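Local coordinates for PorB (Corynebacterium glutamicum, PDB 2VQG), which probably forms an anion-selective, alpha-helical porin that lets anions cross the outer membrane of this bacterium, at residues 54-57 / 58-62. Residues are numbered along the deposited sequence; the frame is centred on the assembly and turned at random. Where two conformers were deposited one is given.
Sequences GFWT and TQFPQ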
loop_
_atom_site.group_PDB
_atom_site.type_symbol
_atom_site.label_atom_id
_atom_site.label_comp_id
_atom_site.label_asym_id
_atom_site.label_seq_id
_atom_site.Cartn_x
_atom_site.Cartn_y
_atom_site.Cartn_z
ATOM N N GLY A 54 11.300 -10.259 -3.635
ATOM C CA GLY A 54 11.677 -11.646 -3.360
ATOM C C GLY A 54 12.275 -12.220 -4.613
ATOM O O GLY A 54 12.618 -11.472 -5.556
ATOM N N PHE A 55 12.372 -13.546 -4.636
ATOM C CA PHE A 55 12.955 -14.235 -5.764
ATOM C C PHE A 55 12.458 -13.699 -7.119
ATOM O O PHE A 55 13.267 -13.338 -8.015
ATOM C CB PHE A 55 12.710 -15.745 -5.654
ATOM C CG PHE A 55 13.405 -16.524 -6.724
ATOM C CD1 PHE A 55 14.721 -16.943 -6.530
ATOM C CD2 PHE A 55 12.774 -16.788 -7.950
ATOM C CE1 PHE A 55 15.392 -17.655 -7.529
ATOM C CE2 PHE A 55 13.445 -17.504 -8.949
ATOM C CZ PHE A 55 14.751 -17.927 -8.736
ATOM N N TRP A 56 11.148 -13.608 -7.279
ATOM C CA TRP A 56 10.588 -13.294 -8.631
ATOM C C TRP A 56 10.798 -11.847 -9.053
ATOM O O TRP A 56 11.011 -11.574 -10.252
ATOM C CB TRP A 56 9.111 -13.720 -8.749
ATOM C CG TRP A 56 8.952 -15.205 -8.474
ATOM C CD1 TRP A 56 8.398 -15.795 -7.343
ATOM C CD2 TRP A 56 9.415 -16.284 -9.297
ATOM N NE1 TRP A 56 8.456 -17.156 -7.460
ATOM C CE2 TRP A 56 9.083 -17.491 -8.631
ATOM C CE3 TRP A 56 10.059 -16.350 -10.540
ATOM C CZ2 TRP A 56 9.375 -18.753 -9.166
ATOM C CZ3 TRP A 56 10.364 -17.614 -11.077
ATOM C CH2 TRP A 56 10.026 -18.796 -10.382
ATOM N N THR A 57 10.748 -10.916 -8.094
ATOM C CA THR A 57 10.969 -9.502 -8.441
ATOM C C THR A 57 12.403 -9.268 -8.821
ATOM O O THR A 57 12.700 -8.418 -9.690
ATOM C CB THR A 57 10.595 -8.513 -7.318
ATOM O OG1 THR A 57 11.367 -8.815 -6.138
ATOM C CG2 THR A 57 9.110 -8.572 -7.034
ATOM N N THR A 58 13.306 -10.007 -8.202
ATOM C CA THR A 58 14.726 -9.870 -8.534
ATOM C C THR A 58 14.998 -10.387 -9.968
ATOM O O THR A 58 15.686 -9.730 -10.764
ATOM C CB THR A 58 15.634 -10.591 -7.509
ATOM O OG1 THR A 58 15.360 -11.991 -7.504
ATOM C CG2 THR A 58 15.443 -10.054 -6.087
ATOM N N GLN A 59 14.410 -11.529 -10.302
ATOM C CA GLN A 59 14.781 -12.237 -11.522
ATOM C C GLN A 59 14.136 -11.661 -12.795
ATOM O O GLN A 59 14.714 -11.751 -13.892
ATOM C CB GLN A 59 14.505 -13.738 -11.346
ATOM C CG GLN A 59 15.279 -14.378 -10.167
ATOM C CD GLN A 59 16.772 -14.435 -10.400
ATOM O OE1 GLN A 59 17.225 -14.639 -11.523
ATOM N NE2 GLN A 59 17.544 -14.267 -9.341
ATOM N N PHE A 60 12.967 -11.033 -12.650
ATOM C CA PHE A 60 12.154 -10.612 -13.827
ATOM C C PHE A 60 11.659 -9.180 -13.660
ATOM O O PHE A 60 10.831 -8.920 -12.769
ATOM C CB PHE A 60 10.931 -11.547 -13.972
ATOM C CG PHE A 60 11.282 -12.968 -14.304
ATOM C CD1 PHE A 60 11.424 -13.365 -15.649
ATOM C CD2 PHE A 60 11.475 -13.907 -13.296
ATOM C CE1 PHE A 60 11.761 -14.671 -15.970
ATOM C CE2 PHE A 60 11.812 -15.228 -13.599
ATOM C CZ PHE A 60 11.960 -15.606 -14.956
ATOM N N PRO A 61 12.176 -8.240 -14.480
ATOM C CA PRO A 61 11.747 -6.840 -14.501
ATOM C C PRO A 61 10.244 -6.644 -14.472
ATOM O O PRO A 61 9.757 -5.750 -13.764
ATOM C CB PRO A 61 12.318 -6.320 -15.832
ATOM C CG PRO A 61 13.542 -7.116 -16.033
ATOM C CD PRO A 61 13.317 -8.469 -15.411
ATOM N N GLN A 62 9.512 -7.468 -15.218
ATOM C CA GLN A 62 8.049 -7.330 -15.292
ATOM C C GLN A 62 7.384 -7.587 -13.942
ATOM O O GLN A 62 6.350 -6.993 -13.621
ATOM C CB GLN A 62 7.464 -8.256 -16.356
ATOM C CG GLN A 62 7.510 -9.742 -16.017
ATOM C CD GLN A 62 7.009 -10.600 -17.159
ATOM O OE1 GLN A 62 5.813 -10.545 -17.514
ATOM N NE2 GLN A 62 7.921 -11.398 -17.746
#
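The F55 ring carries Q59 on one face: CG of Q59 sits 3.9 Å from the ring centroid, 16° off the normal, a CH-pi contact displaced toward the rim. At the edge of the same ring, in its plane, is CD2 of W56. The indole in turn takes CD2 of F55 over the centre of one face, while its own edge meets F60, where CE3 of W56 lies 3.7 Å from CE2 of F60. W56 and F60, a helical turn apart, run side by side in the same direction. F55 reaches Q59 because its CG is anti to the backbone N (chi1 -174°), and Q59 bends at chi2. In the backbone, O of F55 accepts hydrogen bonds from N of Q59 and from OG1 of T58; the second is very short at 2.5 Å. This hydroxyl comes in tilted 34° from the carbonyl plane. N of T58 hydrogen-bonds to O of G54 at 3.1 Å, and N of F60 to O of W56. At the N-cap, N of G54 donates to OG1 of T57 (2.9 Å), one half of a capping box; G54 has no side chain to supply the other. T57 and W56 also touch I63 of helix 61-80. F60 leaves helical geometry and serves as N-cap of that helix, preceding P61: a short surface helix, 55-59, forms the corner linking helices 41-52 and 61-80 of this all-helical fold.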